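Local coordinates for protein 4-oxalocrotonate decarboxylase NahK (Pseudomonas putida, PDB 5D2K) that catalyses the metal-assisted decarboxylation of 2-oxohex-3-enedioate (4-oxalocrotonate) to 2-oxopent-4-enoate and carbon dioxide in the breakdown of naphthalene, at residues A[105-110]-A[170-175]. The protein carries 1 engineered substitution. Residues are numbered along the deposited sequence; the frame is centred on the assembly and turned at random.
Sequences CSKLIH and STRFIT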
loop_
_atom_site.group_PDB
_atom_site.type_symbol
_atom_site.label_atom_id
_atom_site.label_comp_id
_atom_site.label_asym_id
_atom_site.label_seq_id
_atom_site.Cartn_x
_atom_site.Cartn_y
_atom_site.Cartn_z
ATOM N N CYS A 105 -6.971 -12.284 -12.280
ATOM C CA CYS A 105 -5.517 -12.405 -12.255
ATOM C C CYS A 105 -4.864 -12.231 -13.623
ATOM O O CYS A 105 -3.646 -12.096 -13.704
ATOM C CB CYS A 105 -5.097 -13.752 -11.678
ATOM S SG CYS A 105 -5.477 -13.947 -9.931
ATOM N N SER A 106 -5.645 -12.235 -14.703
ATOM C CA SER A 106 -5.038 -12.054 -16.018
ATOM C C SER A 106 -4.551 -10.616 -16.177
ATOM O O SER A 106 -3.798 -10.305 -17.093
ATOM C CB SER A 106 -6.012 -12.421 -17.147
ATOM O OG SER A 106 -7.021 -11.447 -17.318
ATOM N N LYS A 107 -4.980 -9.743 -15.271
ATOM C CA LYS A 107 -4.538 -8.353 -15.287
ATOM C C LYS A 107 -3.383 -8.139 -14.315
ATOM O O LYS A 107 -2.956 -7.004 -14.083
ATOM C CB LYS A 107 -5.701 -7.423 -14.935
ATOM C CG LYS A 107 -6.894 -7.552 -15.869
ATOM C CD LYS A 107 -7.933 -6.477 -15.589
ATOM C CE LYS A 107 -8.978 -6.423 -16.697
ATOM N NZ LYS A 107 -8.371 -6.048 -18.012
ATOM N N LEU A 108 -2.903 -9.236 -13.739
ATOM C CA LEU A 108 -1.866 -9.203 -12.716
ATOM C C LEU A 108 -0.682 -10.075 -13.122
ATOM O O LEU A 108 -0.824 -11.004 -13.923
ATOM C CB LEU A 108 -2.444 -9.661 -11.373
ATOM C CG LEU A 108 -3.682 -8.890 -10.917
ATOM C CD1 LEU A 108 -4.154 -9.416 -9.560
ATOM C CD2 LEU A 108 -3.398 -7.378 -10.844
ATOM N N ILE A 109 0.485 -9.775 -12.565
ATOM C CA ILE A 109 1.729 -10.419 -12.984
ATOM C C ILE A 109 2.074 -11.604 -12.086
ATOM O O ILE A 109 2.223 -12.740 -12.561
ATOM C CB ILE A 109 2.887 -9.406 -12.980
ATOM C CG1 ILE A 109 2.602 -8.276 -13.975
ATOM C CG2 ILE A 109 4.203 -10.090 -13.327
ATOM C CD1 ILE A 109 3.402 -7.010 -13.717
ATOM N N HIS A 110 2.197 -11.343 -10.787
ATOM C CA HIS A 110 2.502 -12.378 -9.796
ATOM C C HIS A 110 2.024 -11.903 -8.422
ATOM O O HIS A 110 2.835 -11.604 -7.530
ATOM C CB HIS A 110 4.005 -12.722 -9.770
ATOM C CG HIS A 110 4.922 -11.537 -9.882
ATOM N ND1 HIS A 110 6.211 -11.643 -10.364
ATOM C CD2 HIS A 110 4.749 -10.227 -9.569
ATOM C CE1 HIS A 110 6.790 -10.456 -10.344
ATOM N NE2 HIS A 110 5.921 -9.579 -9.872
ATOM N N SER A 170 1.705 -1.307 -5.696
ATOM C CA SER A 170 0.257 -1.248 -5.536
ATOM C C SER A 170 -0.474 -1.720 -6.786
ATOM O O SER A 170 -0.021 -1.474 -7.911
ATOM C CB SER A 170 -0.177 0.179 -5.206
ATOM O OG SER A 170 0.488 0.669 -4.051
ATOM N N THR A 171 -1.624 -2.367 -6.603
ATOM C CA THR A 171 -2.430 -2.727 -7.770
ATOM C C THR A 171 -3.926 -2.951 -7.469
ATOM O O THR A 171 -4.763 -2.545 -8.277
ATOM C CB THR A 171 -1.820 -3.980 -8.495
ATOM O OG1 THR A 171 -2.162 -3.945 -9.887
ATOM C CG2 THR A 171 -2.269 -5.314 -7.879
ATOM N N ARG A 172 -4.271 -3.569 -6.329
ATOM C CA ARG A 172 -5.678 -3.695 -5.925
ATOM C C ARG A 172 -5.802 -3.585 -4.421
ATOM O O ARG A 172 -4.840 -3.839 -3.702
ATOM C CB ARG A 172 -6.299 -5.037 -6.343
ATOM C CG ARG A 172 -6.237 -5.378 -7.844
ATOM C CD ARG A 172 -7.262 -4.603 -8.669
ATOM N NE ARG A 172 -7.216 -5.036 -10.074
ATOM C CZ ARG A 172 -6.449 -4.484 -11.008
ATOM N NH1 ARG A 172 -5.657 -3.455 -10.717
ATOM N NH2 ARG A 172 -6.470 -4.969 -12.247
ATOM N N PHE A 173 -6.992 -3.219 -3.953
ATOM C CA PHE A 173 -7.283 -3.328 -2.527
ATOM C C PHE A 173 -8.755 -3.660 -2.343
ATOM O O PHE A 173 -9.606 -3.241 -3.127
ATOM C CB PHE A 173 -6.889 -2.046 -1.768
ATOM C CG PHE A 173 -7.720 -0.835 -2.102
ATOM C CD1 PHE A 173 -7.384 -0.002 -3.169
ATOM C CD2 PHE A 173 -8.832 -0.510 -1.333
ATOM C CE1 PHE A 173 -8.157 1.119 -3.465
ATOM C CE2 PHE A 173 -9.604 0.605 -1.622
ATOM C CZ PHE A 173 -9.273 1.425 -2.686
ATOM N N ILE A 174 -9.030 -4.443 -1.303
ATOM C CA ILE A 174 -10.373 -4.952 -1.017
ATOM C C ILE A 174 -10.813 -4.509 0.378
ATOM O O ILE A 174 -10.202 -4.907 1.367
ATOM C CB ILE A 174 -10.421 -6.504 -1.077
ATOM C CG1 ILE A 174 -9.697 -7.040 -2.318
ATOM C CG2 ILE A 174 -11.868 -7.003 -1.007
ATOM C CD1 ILE A 174 -9.025 -8.410 -2.121
ATOM N N THR A 175 -11.860 -3.696 0.471
ATOM C CA THR A 175 -12.366 -3.283 1.781
ATOM C C THR A 175 -13.525 -4.182 2.183
ATOM O O THR A 175 -14.237 -4.725 1.325
ATOM C CB THR A 175 -12.838 -1.815 1.805
ATOM O OG1 THR A 175 -13.911 -1.633 0.872
ATOM C CG2 THR A 175 -11.689 -0.862 1.472
HETATM O O HOH W 1 -4.074 -4.356 -13.883
#
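Arg172, whose guanidinium lies against Lys107 and Leu108, turns back to the preceding residue and donates from Arg172 NH1 to Thr171 O at 2.8 Å, a slightly bent bond (153°) that leaves nearly in the guanidinium plane but meets the oxygen from above the carbonyl plane. Arg172 NH2 donates a hydrogen bond to a water at 3.0 Å, and the same water donates to Lys107 O, thereby joining the strand to the end of the 3-10 turn 105-107. With a bend at chi2 (-76°) the arginine chain runs out from the strand, and its guanidinium leans back toward Thr171, bringing NH1 within range of that residue's carbonyl. Leu108 CD2 sits over the centre of one Arg172 guanidinium face, 4.1 Å above the plane. The same methyl, Leu108 CD2, lies 3.8 Å from both Thr171 OG1 and Thr171 CG2, so one leucine branch packs against two consecutive residues, Thr171 and Arg172. The aliphatic part of Lys107 runs past Arg172 NH2, with Lys107 CB 3.7 Å from it, while the ammonium leads off and Lys107 NZ stays 6.2 Å from Arg172 NH2, a separation that probably softens the like-charge repulsion. Asp150 touches both Leu108 and Thr171, and its carboxylate accepts the backbone N-H groups of Ile109 and His110. Strand 170-175 pairs with strand 139-149, which carries the magnesium ligand Glu147. The contact thus packs the loop between strands 101-103 and 112-121 against the outside of the curled mixed sheet that surrounds the metal site in this FAH-type fold.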